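Local coordinates for formate dehydrogenase (Staphylococcus aureus, PDB 6TTB) that catalyses the NAD-dependent oxidation of formate to carbon dioxide, with hydride transfer to the nicotinamide of the bound cofactor, at the interface of chains A and B. Sequence-based numbering; all coordinates share one arbitrary frame. Chains: chain A/B, Formate dehydrogenase.

Contact 1: the interface of chains A and B. Residues chain A 40, 49, 324-325, 328, 333; chain B 176, 180.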
loop_
_atom_site.group_PDB
_atom_site.type_symbol
_atom_site.label_atom_id
_atom_site.label_comp_id
_atom_site.label_asym_id
_atom_site.label_seq_id
_atom_site.Cartn_x
_atom_site.Cartn_y
_atom_site.Cartn_z
ATOM N N PRO A 40 -7.296 -20.397 -15.138
ATOM C CA PRO A 40 -7.055 -19.281 -16.071
ATOM C C PRO A 40 -6.226 -19.750 -17.276
ATOM O O PRO A 40 -5.449 -20.729 -17.186
ATOM C CB PRO A 40 -6.261 -18.261 -15.255
ATOM C CG PRO A 40 -6.381 -18.740 -13.753
ATOM C CD PRO A 40 -6.679 -20.232 -13.800
ATOM N N GLN A 49 3.364 -18.655 -14.014
ATOM C CA GLN A 49 2.076 -19.044 -13.478
ATOM C C GLN A 49 1.939 -20.567 -13.354
ATOM O O GLN A 49 2.217 -21.284 -14.275
ATOM C CB GLN A 49 1.019 -18.494 -14.420
ATOM C CG GLN A 49 -0.381 -18.702 -13.930
ATOM C CD GLN A 49 -0.695 -17.945 -12.670
ATOM O OE1 GLN A 49 -0.030 -16.969 -12.308
ATOM N NE2 GLN A 49 -1.757 -18.350 -12.026
ATOM N N HIS A 324 -8.448 -10.502 -8.450
ATOM C CA HIS A 324 -8.454 -11.327 -7.273
ATOM C C HIS A 324 -7.314 -12.310 -7.349
ATOM O O HIS A 324 -7.576 -13.508 -7.497
ATOM C CB HIS A 324 -9.760 -12.156 -7.146
ATOM C CG HIS A 324 -9.735 -12.985 -5.888
ATOM N ND1 HIS A 324 -10.663 -13.989 -5.593
ATOM C CD2 HIS A 324 -8.903 -12.938 -4.825
ATOM C CE1 HIS A 324 -10.407 -14.479 -4.372
ATOM N NE2 HIS A 324 -9.314 -13.883 -3.916
ATOM N N TYR A 325 -6.137 -11.873 -6.972
ATOM C CA TYR A 325 -5.011 -12.793 -6.965
ATOM C C TYR A 325 -4.244 -12.831 -5.630
ATOM O O TYR A 325 -3.232 -13.513 -5.537
ATOM C CB TYR A 325 -4.039 -12.339 -8.035
ATOM C CG TYR A 325 -3.339 -11.067 -7.673
ATOM C CD1 TYR A 325 -3.973 -9.839 -7.763
ATOM C CD2 TYR A 325 -2.030 -11.097 -7.195
ATOM C CE1 TYR A 325 -3.278 -8.672 -7.468
ATOM C CE2 TYR A 325 -1.347 -9.946 -6.877
ATOM C CZ TYR A 325 -1.960 -8.739 -7.057
ATOM O OH TYR A 325 -1.254 -7.655 -6.711
ATOM N N MET A 328 -3.327 -15.775 -4.534
ATOM C CA MET A 328 -2.836 -16.502 -5.694
ATOM C C MET A 328 -1.434 -15.995 -6.030
ATOM O O MET A 328 -0.972 -16.207 -7.153
ATOM C CB MET A 328 -3.743 -16.268 -6.931
ATOM C CG MET A 328 -3.506 -17.244 -8.021
ATOM S SD MET A 328 -4.258 -16.801 -9.625
ATOM C CE MET A 328 -3.506 -15.183 -9.914
ATOM N N GLN A 333 0.736 -20.283 -4.903
ATOM C CA GLN A 333 0.447 -21.337 -5.899
ATOM C C GLN A 333 1.040 -22.686 -5.460
ATOM O O GLN A 333 0.284 -23.637 -5.367
ATOM C CB GLN A 333 0.646 -20.923 -7.363
ATOM C CG GLN A 333 -0.352 -19.871 -7.788
ATOM C CD GLN A 333 -0.023 -19.231 -9.107
ATOM O OE1 GLN A 333 0.222 -19.923 -10.090
ATOM N NE2 GLN A 333 0.000 -17.883 -9.155
ATOM N N LEU B 176 -4.832 -13.037 -14.921
ATOM C CA LEU B 176 -4.507 -13.925 -13.823
ATOM C C LEU B 176 -3.189 -14.620 -14.101
ATOM O O LEU B 176 -2.351 -14.643 -13.222
ATOM C CB LEU B 176 -5.607 -14.918 -13.485
ATOM C CG LEU B 176 -6.730 -14.400 -12.572
ATOM C CD1 LEU B 176 -7.392 -15.532 -11.793
ATOM C CD2 LEU B 176 -6.290 -13.275 -11.609
ATOM N N GLY B 180 -0.588 -12.873 -11.867
ATOM C CA GLY B 180 0.027 -13.865 -11.015
ATOM C C GLY B 180 1.487 -14.108 -11.378
ATOM O O GLY B 180 2.358 -14.277 -10.499
#
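The short helix 177-180 of chain B, with A:Met328 and A:Pro40 facing B:Leu176 just ahead of it, meets a surface of chain A built from the 3-10 turn 326-328, the beginning of helix 330-348 and the loop that follows strand 34-38 and carries A:Pro40 and A:Gln49. It illustrates how one apolar side chain can be received by groups from distant parts of a sequence. The two branches of B:Leu176 divide the work: CD2 packs against the terminal methyl CE of A:Met328 at 3.8 Å, whereas CD1 lies near both the sulfur of A:Met328 and CG of the A:Pro40 ring. Closer to the backbone, CB of B:Leu176 touches CB of A:Pro40, also at 3.8 Å. The thioether of A:Met328 runs out with CG anti to the backbone N (chi1 -165°) and turns at its last torsion, which brings CE of A:Met328 towards the leucine and to 3.9 Å from CA of B:Gly180. Against that same glycine lies the amide oxygen OE1 of A:Gln49, 3.4 Å from CA of B:Gly180. A second-shell bond probably steadies the receiving surface: A:Gln333 NE2 donates to the backbone O of A:Met328 at 2.8 Å, nearly straight and close to its own amide plane. The site thus lies where the turn leading into helix 330-348 comes together with the loop of A:Pro40 and A:Gln49, facing the partner subunit.

Contact 2: the interface of chains A and B. Residues chain A 302, 314, 321-323; chain B 165, 168-169.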
loop_
_atom_site.group_PDB
_atom_site.type_symbol
_atom_site.label_atom_id
_atom_site.label_comp_id
_atom_site.label_asym_id
_atom_site.label_seq_id
_atom_site.Cartn_x
_atom_site.Cartn_y
_atom_site.Cartn_z
ATOM N N TRP A 302 -14.542 -9.860 -5.262
ATOM C CA TRP A 302 -15.651 -9.236 -5.998
ATOM C C TRP A 302 -16.971 -10.040 -5.943
ATOM O O TRP A 302 -16.940 -11.288 -5.944
ATOM C CB TRP A 302 -15.238 -9.056 -7.424
ATOM C CG TRP A 302 -13.974 -8.310 -7.595
ATOM C CD1 TRP A 302 -12.713 -8.737 -7.290
ATOM C CD2 TRP A 302 -13.833 -7.047 -8.272
ATOM N NE1 TRP A 302 -11.798 -7.786 -7.640
ATOM C CE2 TRP A 302 -12.445 -6.749 -8.275
ATOM C CE3 TRP A 302 -14.750 -6.121 -8.814
ATOM C CZ2 TRP A 302 -11.943 -5.558 -8.792
ATOM C CZ3 TRP A 302 -14.241 -4.944 -9.305
ATOM C CH2 TRP A 302 -12.858 -4.667 -9.284
ATOM N N ARG A 314 -14.597 -1.021 -10.381
ATOM C CA ARG A 314 -13.350 -0.878 -11.121
ATOM C C ARG A 314 -13.035 0.606 -11.332
ATOM O O ARG A 314 -11.901 0.999 -11.289
ATOM C CB ARG A 314 -13.486 -1.568 -12.476
ATOM C CG ARG A 314 -13.806 -3.054 -12.394
ATOM C CD ARG A 314 -13.771 -3.566 -13.828
ATOM N NE ARG A 314 -13.756 -5.020 -14.043
ATOM C CZ ARG A 314 -12.652 -5.771 -14.192
ATOM N NH1 ARG A 314 -11.429 -5.251 -14.122
ATOM N NH2 ARG A 314 -12.790 -7.038 -14.463
ATOM N N MET A 321 -8.648 -1.240 -5.862
ATOM C CA MET A 321 -8.981 -2.595 -6.175
ATOM C C MET A 321 -7.800 -3.159 -6.941
ATOM O O MET A 321 -6.953 -2.426 -7.438
ATOM C CB MET A 321 -10.229 -2.641 -7.070
ATOM C CG MET A 321 -11.542 -2.151 -6.387
ATOM S SD MET A 321 -11.859 -3.035 -4.881
ATOM C CE MET A 321 -11.703 -4.746 -5.408
ATOM N N THR A 322 -7.652 -4.445 -6.850
ATOM C CA THR A 322 -6.997 -5.210 -7.848
ATOM C C THR A 322 -7.959 -6.352 -8.220
ATOM O O THR A 322 -8.947 -6.627 -7.534
ATOM C CB THR A 322 -5.687 -5.734 -7.266
ATOM O OG1 THR A 322 -5.914 -6.758 -6.284
ATOM C CG2 THR A 322 -4.819 -4.637 -6.677
ATOM N N VAL A 323 -7.658 -7.042 -9.297
ATOM C CA VAL A 323 -8.355 -8.287 -9.535
ATOM C C VAL A 323 -7.887 -9.279 -8.457
ATOM O O VAL A 323 -7.025 -8.939 -7.662
ATOM C CB VAL A 323 -8.096 -8.766 -10.967
ATOM C CG1 VAL A 323 -8.402 -7.640 -11.934
ATOM C CG2 VAL A 323 -6.653 -9.151 -11.110
ATOM N N GLY B 165 -1.915 -5.572 -10.952
ATOM C CA GLY B 165 -3.158 -5.975 -10.317
ATOM C C GLY B 165 -4.204 -4.892 -10.431
ATOM O O GLY B 165 -5.391 -5.201 -10.610
ATOM N N GLN B 168 -5.212 -3.999 -14.429
ATOM C CA GLN B 168 -6.235 -4.950 -14.846
ATOM C C GLN B 168 -7.588 -4.525 -14.314
ATOM O O GLN B 168 -8.561 -4.527 -15.053
ATOM C CB GLN B 168 -5.882 -6.362 -14.440
ATOM C CG GLN B 168 -4.949 -7.069 -15.437
ATOM C CD GLN B 168 -4.869 -8.548 -15.158
ATOM O OE1 GLN B 168 -5.858 -9.142 -14.687
ATOM N NE2 GLN B 168 -3.674 -9.150 -15.349
ATOM N N SER B 169 -7.620 -4.042 -13.078
ATOM C CA SER B 169 -8.903 -3.739 -12.460
ATOM C C SER B 169 -9.576 -2.609 -13.200
ATOM O O SER B 169 -10.580 -2.804 -13.887
ATOM C CB SER B 169 -8.739 -3.381 -11.002
ATOM O OG SER B 169 -10.003 -3.097 -10.422
HETATM O O HOH W 1 -9.870 -0.156 -9.849
#
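With OG anti to the backbone N (chi1 -180°), B:Ser169 on helix 162-171 points its hydroxyl towards A:Trp302 and A:Met321, while A:Arg314, extended from CG to NE and turned at its final torsion, brings its guanidinium to the serine's carbonyl. Both sides fall in the NAD-binding domain region of the D-isomer specific 2-hydroxyacid dehydrogenase family, and the patch shows how a helix can be recognised largely through its backbone. NH1 of A:Arg314 donates to B:Ser169 O at 2.6 Å. The oxygen lies almost in the guanidinium plane, and the donor sits in the carbonyl plane, on a lone pair of the oxygen, with a C=O...N angle of 118°. B:Gln168 O is near the same nitrogen, but the N-H points elsewhere and makes no hydrogen bond to it. One turn earlier, B:Gly165 O accepts the backbone N-H of A:Val323, N to O 3.2 Å, from a donor tilted 32° out of the carbonyl plane.

The hydroxyl of B:Ser169 reaches the rim of the indole: OG lies in the ring plane, 3.5 Å from CH2 of A:Trp302. The bond from B:Ser169 OG to the oxygen of water 1, at 3.0 Å, continues to A:Arg314 O and makes a second, water-mediated connection to the arginine. The indole is itself positioned by chain A, since NE1 of A:Trp302 donates to A:Thr322 O at 3.1 Å near the ring plane and A:Met321 CE covers one face towards its rim. That bond ties the tryptophan to the segment that presents A:Val323 to the partner. CG1 of A:Val323 packs on CB of B:Gln168 at 3.8 Å, the two side chains crossing at about a right angle, and CG2 faces the glutamine amide oxygen OE1. Beside the valine, A:Thr322 turns OG1 back to A:Val323 O at 2.8 Å and sets its CB and CG2 against B:Gly165.

About 12 Å separates the C-alpha centres of contact 1 and contact 2, and the sequence runs directly from one to the other: residues 321-323 of chain A serve contact 2, 324-325 and 328 contact 1. On chain B, helix 162-171 and the short helix 177-180 follow each other closely, so two consecutive helices meet a surface that shares the segment 321-328 of the partner. Contact 1 is mainly apolar in the residues described, whereas contact 2 adds direct and water-mediated hydrogen bonds. Two-fold symmetry repeats both with the chains exchanged, consistent with the dimeric assembly typical of this family.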